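Local coordinates for protein putative PLP-dependent aminotransferase (Bacillus cereus ATCC 10987, PDB 3JU7) that probably binds pyridoxal phosphate and catalyses transamination, as a member of the DegT/DnrJ/EryC1/StrS aminotransferase family, at residues Ala137-Trp142 with Leu317-Ser322; Gly277-Lys282 with Ala344-Ser349; Ala69-Lys74 with Thr227-Asn232; Thr32-Ile37 with Arg211-Gly216. One frame throughout, in Å; residues are numbered along the deposited sequence.

Contact 1 of 4, residues Ala137-Trp142 with Leu317-Ser322; sequences ATFGSW and LYFSPS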
loop_
_atom_site.group_PDB
_atom_site.type_symbol
_atom_site.label_atom_id
_atom_site.label_comp_id
_atom_site.label_asym_id
_atom_site.label_seq_id
_atom_site.Cartn_x
_atom_site.Cartn_y
_atom_site.Cartn_z
ATOM N N ALA A 137 -6.514 19.055 -7.406
ATOM C CA ALA A 137 -6.980 19.492 -8.718
ATOM C C ALA A 137 -8.417 18.967 -8.883
ATOM O O ALA A 137 -8.699 18.002 -9.618
ATOM C CB ALA A 137 -6.055 18.987 -9.811
ATOM N N THR A 138 -9.316 19.642 -8.179
ATOM C CA THR A 138 -10.694 19.203 -7.979
ATOM C C THR A 138 -11.356 18.642 -9.221
ATOM O O THR A 138 -11.388 19.298 -10.275
ATOM C CB THR A 138 -11.552 20.389 -7.442
ATOM O OG1 THR A 138 -10.884 20.939 -6.314
ATOM C CG2 THR A 138 -12.975 19.968 -7.085
ATOM N N PHE A 139 -11.854 17.418 -9.056
ATOM C CA PHE A 139 -12.642 16.682 -10.060
ATOM C C PHE A 139 -11.912 16.470 -11.396
ATOM O O PHE A 139 -12.522 16.474 -12.463
ATOM C CB PHE A 139 -14.011 17.328 -10.248
ATOM C CG PHE A 139 -14.823 17.517 -8.939
ATOM C CD1 PHE A 139 -14.865 16.552 -7.967
ATOM C CD2 PHE A 139 -15.606 18.642 -8.762
ATOM C CE1 PHE A 139 -15.634 16.711 -6.823
ATOM C CE2 PHE A 139 -16.375 18.805 -7.639
ATOM C CZ PHE A 139 -16.387 17.836 -6.662
ATOM N N GLY A 140 -10.601 16.268 -11.327
ATOM C CA GLY A 140 -9.804 15.897 -12.519
ATOM C C GLY A 140 -9.695 17.050 -13.494
ATOM O O GLY A 140 -9.732 16.883 -14.689
ATOM N N SER A 141 -9.531 18.250 -12.973
ATOM C CA SER A 141 -9.624 19.432 -13.792
ATOM C C SER A 141 -8.284 20.111 -13.881
ATOM O O SER A 141 -7.304 19.721 -13.215
ATOM C CB SER A 141 -10.673 20.380 -13.199
ATOM O OG SER A 141 -10.259 20.843 -11.940
ATOM N N TRP A 142 -8.252 21.148 -14.697
ATOM C CA TRP A 142 -7.026 21.833 -14.980
ATOM C C TRP A 142 -6.802 22.988 -14.026
ATOM O O TRP A 142 -7.073 24.136 -14.350
ATOM C CB TRP A 142 -7.065 22.310 -16.408
ATOM C CG TRP A 142 -5.777 22.678 -16.951
ATOM C CD1 TRP A 142 -5.225 23.922 -16.982
ATOM C CD2 TRP A 142 -4.871 21.805 -17.629
ATOM N NE1 TRP A 142 -4.027 23.875 -17.633
ATOM C CE2 TRP A 142 -3.774 22.591 -18.036
ATOM C CE3 TRP A 142 -4.886 20.436 -17.938
ATOM C CZ2 TRP A 142 -2.677 22.054 -18.708
ATOM C CZ3 TRP A 142 -3.804 19.894 -18.602
ATOM C CH2 TRP A 142 -2.699 20.704 -18.983
ATOM N N LEU A 317 -22.703 12.741 -3.179
ATOM C CA LEU A 317 -22.369 14.101 -2.788
ATOM C C LEU A 317 -20.876 14.208 -2.426
ATOM O O LEU A 317 -20.520 14.218 -1.249
ATOM C CB LEU A 317 -23.210 14.489 -1.562
ATOM C CG LEU A 317 -24.733 14.394 -1.664
ATOM C CD1 LEU A 317 -25.326 14.573 -0.289
ATOM C CD2 LEU A 317 -25.298 15.414 -2.675
ATOM N N TYR A 318 -20.015 14.244 -3.442
ATOM C CA TYR A 318 -18.601 14.520 -3.272
ATOM C C TYR A 318 -18.341 16.053 -3.354
ATOM O O TYR A 318 -18.369 16.613 -4.450
ATOM C CB TYR A 318 -17.809 13.763 -4.364
ATOM C CG TYR A 318 -17.849 12.271 -4.133
ATOM C CD1 TYR A 318 -17.253 11.715 -2.992
ATOM C CD2 TYR A 318 -18.511 11.410 -5.013
ATOM C CE1 TYR A 318 -17.298 10.344 -2.745
ATOM C CE2 TYR A 318 -18.558 10.027 -4.776
ATOM C CZ TYR A 318 -17.964 9.509 -3.633
ATOM O OH TYR A 318 -18.006 8.163 -3.370
ATOM N N PHE A 319 -18.049 16.765 -2.262
ATOM C CA PHE A 319 -17.746 16.286 -0.937
ATOM C C PHE A 319 -18.658 16.954 0.066
ATOM O O PHE A 319 -18.482 18.117 0.435
ATOM C CB PHE A 319 -16.298 16.612 -0.637
ATOM C CG PHE A 319 -15.379 16.009 -1.606
ATOM C CD1 PHE A 319 -15.126 14.641 -1.570
ATOM C CD2 PHE A 319 -14.832 16.769 -2.616
ATOM C CE1 PHE A 319 -14.313 14.044 -2.508
ATOM C CE2 PHE A 319 -14.020 16.177 -3.556
ATOM C CZ PHE A 319 -13.770 14.814 -3.507
ATOM N N SER A 320 -19.643 16.212 0.517
ATOM C CA SER A 320 -20.562 16.727 1.507
ATOM C C SER A 320 -21.000 15.534 2.328
ATOM O O SER A 320 -21.728 14.707 1.800
ATOM C CB SER A 320 -21.755 17.370 0.804
ATOM O OG SER A 320 -22.747 17.715 1.729
ATOM N N PRO A 321 -20.542 15.426 3.598
ATOM C CA PRO A 321 -19.685 16.377 4.308
ATOM C C PRO A 321 -18.317 16.560 3.690
ATOM O O PRO A 321 -17.725 15.602 3.181
ATOM C CB PRO A 321 -19.515 15.721 5.681
ATOM C CG PRO A 321 -19.707 14.237 5.412
ATOM C CD PRO A 321 -20.859 14.270 4.463
ATOM N N SER A 322 -17.820 17.793 3.736
ATOM C CA SER A 322 -16.438 18.040 3.404
ATOM C C SER A 322 -15.573 17.518 4.543
ATOM O O SER A 322 -16.100 17.217 5.634
ATOM C CB SER A 322 -16.188 19.529 3.198
ATOM O OG SER A 322 -16.094 19.813 1.825
#
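The backbones of Phe139 and Tyr318 keep well apart, with their CA atoms 9.3 Å from each other and no strand pairing between the two loops, and the phenyl ring of Phe139 spans the distance. Its CG lies opposite the carbonyl carbon, beside the backbone N (chi1 -54°), which carries the ring out to the other loop. The far end meets backbone there: Phe139 CZ lies 3.2 Å from Tyr318 O, which sits at the ring edge, close to the ring plane. That carbonyl belongs to the peptide leading into Phe319, which is cis. Beside it, Phe139 CE1 touches Phe319 CE2 at 3.7 Å. The two phenyl planes are almost parallel, 17° apart, but the rings are slid past one another, with centroids 5.8 Å apart, so they overlap very little. Packing is completed by Tyr318 CB, which is 4.4 Å from Phe139 CE1. One face of the Phe139 ring carries Thr138 CG2, and one face of the Phe319 ring carries Tyr318 CB. The turn that presents Phe139 is closed by Ser141 OG, which donates to Thr138 O at 2.5 Å. Phe319 in turn meets Phe86 edge-to-face. This buried, largely aromatic contact joins the loop between strand 130-133 and helix 146-153 to the loop that runs from helix 301-309 to helix 338-346.

Contact 2 of 4, residues Gly277-Lys282 with Ala344-Ser349; sequences GWQLQK and AKRIVS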
loop_
_atom_site.group_PDB
_atom_site.type_symbol
_atom_site.label_atom_id
_atom_site.label_comp_id
_atom_site.label_asym_id
_atom_site.label_seq_id
_atom_site.Cartn_x
_atom_site.Cartn_y
_atom_site.Cartn_z
ATOM N N GLY A 277 -30.552 27.565 -12.630
ATOM C CA GLY A 277 -29.550 27.794 -11.597
ATOM C C GLY A 277 -28.582 26.664 -11.327
ATOM O O GLY A 277 -27.820 26.721 -10.357
ATOM N N TRP A 278 -28.601 25.629 -12.160
ATOM C CA TRP A 278 -27.634 24.545 -12.019
ATOM C C TRP A 278 -26.338 25.013 -12.644
ATOM O O TRP A 278 -26.367 25.656 -13.684
ATOM C CB TRP A 278 -28.108 23.282 -12.717
ATOM C CG TRP A 278 -29.310 22.669 -12.105
ATOM C CD1 TRP A 278 -30.580 23.080 -12.241
ATOM C CD2 TRP A 278 -29.346 21.527 -11.247
ATOM N NE1 TRP A 278 -31.424 22.278 -11.519
ATOM C CE2 TRP A 278 -30.692 21.310 -10.902
ATOM C CE3 TRP A 278 -28.372 20.673 -10.730
ATOM C CZ2 TRP A 278 -31.095 20.275 -10.072
ATOM C CZ3 TRP A 278 -28.771 19.643 -9.895
ATOM C CH2 TRP A 278 -30.124 19.445 -9.583
ATOM N N GLN A 279 -25.197 24.703 -12.028
ATOM C CA GLN A 279 -23.923 25.120 -12.622
ATOM C C GLN A 279 -22.769 24.156 -12.481
ATOM O O GLN A 279 -22.620 23.444 -11.472
ATOM C CB GLN A 279 -23.502 26.519 -12.137
ATOM C CG GLN A 279 -23.099 26.613 -10.727
ATOM C CD GLN A 279 -22.726 28.045 -10.338
ATOM O OE1 GLN A 279 -23.517 29.008 -10.529
ATOM N NE2 GLN A 279 -21.515 28.196 -9.768
ATOM N N LEU A 280 -21.940 24.197 -13.519
ATOM C CA LEU A 280 -20.796 23.335 -13.677
ATOM C C LEU A 280 -19.541 24.040 -13.184
ATOM O O LEU A 280 -19.555 25.252 -12.925
ATOM C CB LEU A 280 -20.654 22.942 -15.153
ATOM C CG LEU A 280 -21.894 22.247 -15.735
ATOM C CD1 LEU A 280 -21.871 22.298 -17.251
ATOM C CD2 LEU A 280 -22.011 20.811 -15.227
ATOM N N GLN A 281 -18.461 23.277 -13.043
ATOM C CA GLN A 281 -17.179 23.825 -12.578
ATOM C C GLN A 281 -16.590 24.810 -13.594
ATOM O O GLN A 281 -16.641 24.570 -14.791
ATOM C CB GLN A 281 -16.209 22.673 -12.327
ATOM C CG GLN A 281 -14.847 23.033 -11.732
ATOM C CD GLN A 281 -14.038 21.759 -11.420
ATOM O OE1 GLN A 281 -14.290 20.716 -12.015
ATOM N NE2 GLN A 281 -13.089 21.846 -10.499
ATOM N N LYS A 282 -16.031 25.913 -13.127
ATOM C CA LYS A 282 -15.355 26.831 -14.024
ATOM C C LYS A 282 -13.928 26.312 -14.208
ATOM O O LYS A 282 -13.070 26.485 -13.330
ATOM C CB LYS A 282 -15.373 28.253 -13.475
ATOM N N ALA A 344 -20.579 22.723 -0.474
ATOM C CA ALA A 344 -20.922 21.421 0.091
ATOM C C ALA A 344 -22.437 21.320 0.305
ATOM O O ALA A 344 -22.942 20.221 0.442
ATOM C CB ALA A 344 -20.160 21.173 1.402
ATOM N N LYS A 345 -23.159 22.442 0.323
ATOM C CA LYS A 345 -24.645 22.386 0.364
ATOM C C LYS A 345 -25.272 22.224 -1.013
ATOM O O LYS A 345 -26.435 21.860 -1.121
ATOM C CB LYS A 345 -25.235 23.653 0.993
ATOM C CG LYS A 345 -24.914 23.831 2.453
ATOM N N ARG A 346 -24.508 22.508 -2.067
ATOM C CA ARG A 346 -25.010 22.547 -3.431
ATOM C C ARG A 346 -24.461 21.453 -4.343
ATOM O O ARG A 346 -25.092 21.121 -5.340
ATOM C CB ARG A 346 -24.699 23.920 -4.064
ATOM C CG ARG A 346 -25.450 25.096 -3.428
ATOM C CD ARG A 346 -25.181 26.378 -4.176
ATOM N NE ARG A 346 -25.637 26.308 -5.554
ATOM C CZ ARG A 346 -25.246 27.098 -6.557
ATOM N NH1 ARG A 346 -24.364 28.071 -6.383
ATOM N NH2 ARG A 346 -25.764 26.918 -7.770
ATOM N N ILE A 347 -23.284 20.913 -4.032
ATOM C CA ILE A 347 -22.653 19.928 -4.904
ATOM C C ILE A 347 -23.451 18.609 -4.984
ATOM O O ILE A 347 -23.957 18.104 -3.980
ATOM C CB ILE A 347 -21.163 19.696 -4.517
ATOM C CG1 ILE A 347 -20.395 18.966 -5.638
ATOM C CG2 ILE A 347 -21.037 18.995 -3.133
ATOM C CD1 ILE A 347 -20.194 19.765 -6.886
ATOM N N VAL A 348 -23.541 18.085 -6.211
ATOM C CA VAL A 348 -24.137 16.786 -6.535
ATOM C C VAL A 348 -23.195 16.070 -7.492
ATOM O O VAL A 348 -22.576 16.726 -8.340
ATOM C CB VAL A 348 -25.544 16.948 -7.187
ATOM C CG1 VAL A 348 -26.044 15.603 -7.761
ATOM C CG2 VAL A 348 -26.541 17.525 -6.163
ATOM N N SER A 349 -23.066 14.742 -7.332
ATOM C CA SER A 349 -22.223 13.901 -8.173
ATOM C C SER A 349 -23.121 12.989 -8.998
ATOM O O SER A 349 -23.765 12.094 -8.452
ATOM C CB SER A 349 -21.261 13.051 -7.318
ATOM O OG SER A 349 -20.413 13.856 -6.506
#
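Gly277 meets Arg346 through its backbone carbonyl: Gly277 O is 3.3 Å from Arg346 NH2 and lies at the edge of the guanidinium, near its plane. The glycine takes a positive phi. Trp278, next along, starts out away from 344-349, but its indole swings back, with Trp278 CZ3 4.8 Å from Val348 CG2, and packs also on Ile293 and Val304. Gln279 then supplies the next touch, with Gln279 CG 4.0 Å from Arg346 NH2. Its CG is wedged between the backbone N and the carbonyl carbon (chi1 70°), from where the extended chain crosses the Arg346 side chain at an oblique angle. The amide and guanidinium planes are turned 66° apart, and Gln279 CD and OE1, each 4.1 Å from Arg346 NH2, lie about as far from it as CG does, with no hydrogen bond formed. Arg346 itself is bent at chi3 (62°), and its NE donates to Cys295 O, just after strand 291-294. A long, weak ion pair joins its NH1 to Glu297. Further on, Gln281 turns to another loop, where its NE2 donates to Asp111 O. The loop 277-282 thus packs on the junction where helix 338-346 passes into strand 347-350 of a two-stranded antiparallel sheet, and Gln279 also makes backbone hydrogen bonds to Leu294 of the other strand; this is structural packing away from the probable active site.

Contact 3 of 4, residues Ala69-Lys74 with Thr227-Asn232; sequences AIQLKK and TMMGFN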
loop_
_atom_site.group_PDB
_atom_site.type_symbol
_atom_site.label_atom_id
_atom_site.label_comp_id
_atom_site.label_asym_id
_atom_site.label_seq_id
_atom_site.Cartn_x
_atom_site.Cartn_y
_atom_site.Cartn_z
ATOM N N ALA A 69 5.287 11.109 -0.834
ATOM C CA ALA A 69 5.616 12.446 -1.340
ATOM C C ALA A 69 5.666 13.506 -0.219
ATOM O O ALA A 69 6.625 14.251 -0.121
ATOM C CB ALA A 69 4.666 12.860 -2.472
ATOM N N ILE A 70 4.663 13.546 0.626
ATOM C CA ILE A 70 4.635 14.490 1.759
ATOM C C ILE A 70 5.791 14.234 2.730
ATOM O O ILE A 70 6.482 15.165 3.126
ATOM C CB ILE A 70 3.281 14.401 2.506
ATOM C CG1 ILE A 70 2.175 15.022 1.644
ATOM C CG2 ILE A 70 3.335 15.056 3.919
ATOM C CD1 ILE A 70 0.808 14.479 1.926
ATOM N N GLN A 71 5.993 12.961 3.094
ATOM C CA GLN A 71 7.109 12.556 3.965
ATOM C C GLN A 71 8.450 13.017 3.372
ATOM O O GLN A 71 9.231 13.605 4.076
ATOM C CB GLN A 71 7.116 11.032 4.186
ATOM C CG GLN A 71 8.263 10.554 5.067
ATOM C CD GLN A 71 8.237 11.165 6.466
ATOM O OE1 GLN A 71 7.176 11.400 7.031
ATOM N NE2 GLN A 71 9.414 11.435 7.013
ATOM N N LEU A 72 8.709 12.785 2.085
ATOM C CA LEU A 72 9.964 13.265 1.462
ATOM C C LEU A 72 10.103 14.789 1.449
ATOM O O LEU A 72 11.152 15.337 1.730
ATOM C CB LEU A 72 10.080 12.770 0.003
ATOM C CG LEU A 72 11.266 13.293 -0.803
ATOM C CD1 LEU A 72 12.553 12.755 -0.191
ATOM C CD2 LEU A 72 11.125 12.926 -2.277
ATOM N N LYS A 73 9.027 15.473 1.087
ATOM C CA LYS A 73 9.096 16.874 0.729
ATOM C C LYS A 73 8.762 17.820 1.886
ATOM O O LYS A 73 9.070 18.986 1.814
ATOM C CB LYS A 73 8.143 17.112 -0.439
ATOM C CG LYS A 73 8.713 16.589 -1.755
ATOM C CD LYS A 73 7.930 16.970 -2.972
ATOM C CE LYS A 73 7.814 18.485 -3.216
ATOM N NZ LYS A 73 8.950 19.117 -3.898
ATOM N N LYS A 74 8.137 17.344 2.947
ATOM C CA LYS A 74 7.769 18.258 4.008
ATOM C C LYS A 74 8.981 18.968 4.656
ATOM O O LYS A 74 10.037 18.394 4.859
ATOM C CB LYS A 74 6.933 17.555 5.084
ATOM C CG LYS A 74 7.691 16.469 5.810
ATOM C CD LYS A 74 6.868 15.656 6.823
ATOM C CE LYS A 74 7.819 14.831 7.679
ATOM N NZ LYS A 74 7.135 14.229 8.801
ATOM N N THR A 227 18.358 3.462 4.757
ATOM C CA THR A 227 19.049 4.731 5.047
ATOM C C THR A 227 18.146 5.952 5.126
ATOM O O THR A 227 18.649 7.044 5.353
ATOM C CB THR A 227 20.079 5.031 3.983
ATOM O OG1 THR A 227 19.393 5.363 2.781
ATOM C CG2 THR A 227 20.986 3.831 3.775
HETATM N N MSE A 228 16.844 5.752 4.928
HETATM C CA MSE A 228 15.855 6.813 5.024
HETATM C C MSE A 228 14.459 6.244 5.354
HETATM O O MSE A 228 14.192 5.054 5.189
HETATM C CB MSE A 228 15.760 7.556 3.688
HETATM C CG MSE A 228 15.379 6.657 2.501
HETATM SE SE MSE A 228 15.362 7.607 0.773
HETATM C CE MSE A 228 14.645 9.255 1.328
HETATM N N MSE A 229 13.568 7.115 5.771
HETATM C CA MSE A 229 12.186 6.753 6.041
HETATM C C MSE A 229 11.592 6.094 4.799
HETATM O O MSE A 229 11.911 6.452 3.672
HETATM C CB MSE A 229 11.383 8.005 6.400
HETATM C CG MSE A 229 9.994 7.758 6.898
HETATM SE SE MSE A 229 10.094 6.561 8.384
HETATM C CE MSE A 229 8.165 6.604 8.816
ATOM N N GLY A 230 10.768 5.085 5.014
ATOM C CA GLY A 230 10.204 4.328 3.925
ATOM C C GLY A 230 9.219 3.282 4.378
ATOM O O GLY A 230 8.900 3.133 5.579
ATOM N N PHE A 231 8.728 2.560 3.394
ATOM C CA PHE A 231 7.756 1.512 3.649
ATOM C C PHE A 231 7.628 0.681 2.382
ATOM O O PHE A 231 8.561 0.656 1.559
ATOM C CB PHE A 231 6.424 2.105 4.195
ATOM C CG PHE A 231 5.781 3.170 3.331
ATOM C CD1 PHE A 231 6.155 3.404 2.018
ATOM C CD2 PHE A 231 4.689 3.858 3.810
ATOM C CE1 PHE A 231 5.503 4.359 1.238
ATOM C CE2 PHE A 231 4.035 4.815 3.014
ATOM C CZ PHE A 231 4.451 5.062 1.726
ATOM N N ASN A 232 6.515 -0.011 2.205
ATOM C CA ASN A 232 6.258 -0.735 0.945
ATOM C C ASN A 232 5.081 -0.131 0.245
ATOM O O ASN A 232 3.949 -0.231 0.766
ATOM C CB ASN A 232 5.890 -2.190 1.204
ATOM C CG ASN A 232 5.803 -3.032 -0.077
ATOM O OD1 ASN A 232 5.962 -2.521 -1.205
ATOM N ND2 ASN A 232 5.612 -4.367 0.106
#
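Van der Waals packing between Gln71 and the selenomethionine at Met229 carries most of this contact. The two side chains cross at about a right angle, and Gln71 NE2 lies 3.7 Å from Met229 CG, with Gln71 CG only slightly farther from that same carbon at 3.8 Å. Both chains start with CG opposite the backbone N (chi1 179° for Gln71, -171° for Met229), and the bend at chi2 lays Gln71 CG and its amide against CG in the middle of the Met229 chain. A second, looser apolar touch joins Leu72 CD1 to Met228 CE, also selenomethionine, at 4.4 Å. The two contacts set the C-terminal end of helix 62-73 against the loop between helices 206-215 and 237-248, at the subunit interface: Trp97 of the second subunit packs on both Gln71 and Met229 and stacks on Phe231. Hydrogen bonds do not cross between the segments; Gln71 OE1 instead takes a weak one of 3.3 Å from Lys74 NZ, which has a further partner in Cys98 O. Farther along the loop, Gly230 O accepts from Trp97 NE1 of the second subunit, and Asn232 ND2 donates both to Glu197 and to the pyridoxal-phosphate-modified lysine side chain of that subunit.

Contact 4 of 4, residues Thr32-Ile37 with Arg211-Gly216; sequences TNYGPI and RIKRMG. With ACT (acetate ion), chain F.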
loop_
_atom_site.group_PDB
_atom_site.type_symbol
_atom_site.label_atom_id
_atom_site.label_comp_id
_atom_site.label_asym_id
_atom_site.label_seq_id
_atom_site.Cartn_x
_atom_site.Cartn_y
_atom_site.Cartn_z
ATOM N N THR A 32 7.424 -8.463 -9.048
ATOM C CA THR A 32 7.264 -7.168 -8.404
ATOM C C THR A 32 8.620 -6.474 -8.199
ATOM O O THR A 32 9.618 -6.874 -8.803
ATOM C CB THR A 32 6.514 -7.328 -7.027
ATOM O OG1 THR A 32 6.258 -6.022 -6.448
ATOM C CG2 THR A 32 7.318 -8.257 -6.105
ATOM N N ASN A 33 8.640 -5.418 -7.388
ATOM C CA ASN A 33 9.864 -4.671 -7.072
ATOM C C ASN A 33 10.517 -4.023 -8.310
ATOM O O ASN A 33 11.659 -4.331 -8.671
ATOM C CB ASN A 33 10.855 -5.563 -6.279
ATOM C CG ASN A 33 10.339 -5.895 -4.855
ATOM O OD1 ASN A 33 9.122 -6.011 -4.616
ATOM N ND2 ASN A 33 11.268 -6.042 -3.910
ATOM N N TYR A 34 9.755 -3.154 -8.974
ATOM C CA TYR A 34 10.244 -2.400 -10.121
ATOM C C TYR A 34 10.743 -3.323 -11.244
ATOM O O TYR A 34 11.811 -3.127 -11.822
ATOM C CB TYR A 34 11.314 -1.428 -9.670
ATOM C CG TYR A 34 10.877 -0.536 -8.496
ATOM C CD1 TYR A 34 9.809 0.334 -8.617
ATOM C CD2 TYR A 34 11.554 -0.534 -7.300
ATOM C CE1 TYR A 34 9.423 1.187 -7.582
ATOM C CE2 TYR A 34 11.148 0.311 -6.237
ATOM C CZ TYR A 34 10.089 1.171 -6.396
ATOM O OH TYR A 34 9.672 2.017 -5.362
ATOM N N GLY A 35 9.933 -4.330 -11.558
ATOM C CA GLY A 35 10.224 -5.245 -12.632
ATOM C C GLY A 35 10.140 -4.639 -14.028
ATOM O O GLY A 35 9.788 -3.477 -14.213
ATOM N N PRO A 36 10.487 -5.429 -15.033
ATOM C CA PRO A 36 10.600 -4.882 -16.389
ATOM C C PRO A 36 9.280 -4.355 -16.967
ATOM O O PRO A 36 9.311 -3.468 -17.786
ATOM C CB PRO A 36 11.085 -6.079 -17.234
ATOM C CG PRO A 36 11.263 -7.191 -16.331
ATOM C CD PRO A 36 10.849 -6.846 -14.945
ATOM N N ILE A 37 8.145 -4.924 -16.565
ATOM C CA ILE A 37 6.830 -4.508 -17.075
ATOM C C ILE A 37 6.492 -3.186 -16.420
ATOM O O ILE A 37 6.051 -2.244 -17.089
ATOM C CB ILE A 37 5.762 -5.620 -16.843
ATOM C CG1 ILE A 37 6.083 -6.793 -17.770
ATOM C CG2 ILE A 37 4.308 -5.131 -17.087
ATOM C CD1 ILE A 37 5.610 -8.049 -17.219
ATOM N N ARG A 211 14.456 8.965 -5.312
ATOM C CA ARG A 211 14.373 8.804 -3.876
ATOM C C ARG A 211 13.040 8.189 -3.472
ATOM O O ARG A 211 13.009 7.293 -2.635
ATOM C CB ARG A 211 14.604 10.156 -3.188
ATOM C CG ARG A 211 14.852 10.033 -1.756
ATOM C CD ARG A 211 15.654 11.194 -1.233
ATOM N NE ARG A 211 17.031 11.060 -1.643
ATOM C CZ ARG A 211 17.900 12.060 -1.667
ATOM N NH1 ARG A 211 17.539 13.286 -1.282
ATOM N NH2 ARG A 211 19.150 11.823 -2.064
ATOM N N ILE A 212 11.940 8.647 -4.067
ATOM C CA ILE A 212 10.627 8.082 -3.730
ATOM C C ILE A 212 10.669 6.584 -4.022
ATOM O O ILE A 212 10.084 5.786 -3.291
ATOM C CB ILE A 212 9.455 8.701 -4.559
ATOM C CG1 ILE A 212 9.048 10.055 -4.002
ATOM C CG2 ILE A 212 8.226 7.727 -4.562
ATOM C CD1 ILE A 212 8.004 10.041 -2.934
ATOM N N LYS A 213 11.350 6.207 -5.107
ATOM C CA LYS A 213 11.460 4.801 -5.449
ATOM C C LYS A 213 12.059 4.013 -4.294
ATOM O O LYS A 213 11.561 2.953 -3.920
ATOM C CB LYS A 213 12.266 4.595 -6.753
ATOM C CG LYS A 213 11.343 4.595 -7.976
ATOM C CD LYS A 213 12.052 4.823 -9.316
ATOM C CE LYS A 213 11.346 4.192 -10.537
ATOM N NZ LYS A 213 9.988 3.583 -10.289
ATOM N N ARG A 214 13.123 4.553 -3.713
ATOM C CA ARG A 214 13.763 3.880 -2.615
ATOM C C ARG A 214 12.846 3.852 -1.404
ATOM O O ARG A 214 12.775 2.824 -0.744
ATOM C CB ARG A 214 15.049 4.582 -2.233
ATOM C CG ARG A 214 16.196 4.427 -3.250
ATOM C CD ARG A 214 17.448 5.016 -2.589
ATOM N NE ARG A 214 18.557 5.096 -3.512
ATOM C CZ ARG A 214 19.824 5.268 -3.166
ATOM N NH1 ARG A 214 20.178 5.378 -1.898
ATOM N NH2 ARG A 214 20.750 5.285 -4.109
HETATM N N MSE A 215 12.174 4.973 -1.122
HETATM C CA MSE A 215 11.240 5.029 0.011
HETATM C C MSE A 215 10.151 3.944 -0.048
HETATM O O MSE A 215 9.819 3.339 0.947
HETATM C CB MSE A 215 10.592 6.412 0.112
HETATM C CG MSE A 215 11.558 7.451 0.573
HETATM SE SE MSE A 215 10.785 9.218 0.607
HETATM C CE MSE A 215 9.194 8.831 1.791
ATOM N N GLY A 216 9.628 3.696 -1.242
ATOM C CA GLY A 216 8.630 2.664 -1.426
ATOM C C GLY A 216 9.162 1.239 -1.383
ATOM O O GLY A 216 8.382 0.305 -1.516
HETATM C C ACT F . 9.455 -6.790 -0.282
HETATM O O ACT F . 10.239 -6.356 -1.193
HETATM O OXT ACT F . 8.325 -6.253 -0.197
HETATM C CH3 ACT F . 9.817 -7.920 0.635
#
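Tyr34 OH donates a short hydrogen bond of 2.6 Å to Lys213 O. The hydroxyl lies in the plane of that carbonyl and on a lone pair, with a C=O...O angle of 116°. The carbonyl itself meets the tyrosine ring at its edge, near the ring plane. The Lys213 side chain runs obliquely past the same ring: Lys213 CG is 3.9 Å from Tyr34 CE1, and Lys213 NZ comes within 3.7 Å of Tyr34 CD1. The chain is bent at its last torsion (chi4 7°), and the ammonium group is held elsewhere, in a salt bridge to Glu42 and a hydrogen bond to Thr57 OG1. Gly216 lies beside the hydroxyl, with its carbonyl carbon 4.1 Å from Tyr34 OH. Farther out, Tyr34 follows Asn33, whose ND2 gives an almost straight hydrogen bond (169°) of 2.9 Å to the O atom of a bound acetate that also accepts from Lys234 NZ. Asn33 OD1 takes bonds from Lys234 and from His188 of the second subunit, and Thr32 OG1 pairs with Glu197 of that subunit. Lys213 O sits in the last turn of helix 206-215, so the phenol satisfies a carbonyl near the helix C-terminus, while the acetate, probably from the crystallisation liquor, shows that the polar groups around Asn33 can accommodate a small carboxylate.

In the fold
The four contacts fall into two groups within the chain. Contacts 1 and 2, with centres 10 Å apart, touch directly: Gln281 NE2 lies 3.1 Å from Thr138 O, and Ser349 OG is 3.1 Å from Tyr318 N. Contacts 3 and 4, with centres 14 Å apart, are joined by Phe231 N, 2.8 Å from Met215 O. The centres of contacts 2 and 4 are 40 Å apart, and those two lie on opposite sides of the chain's centre. Contacts 3 and 4 both border the second subunit: the segments 227-232 and 32-37 each reach Glu197 there, and the former also reaches its cofactor-bearing lysine, so this pair adjoins the partner's probable active site.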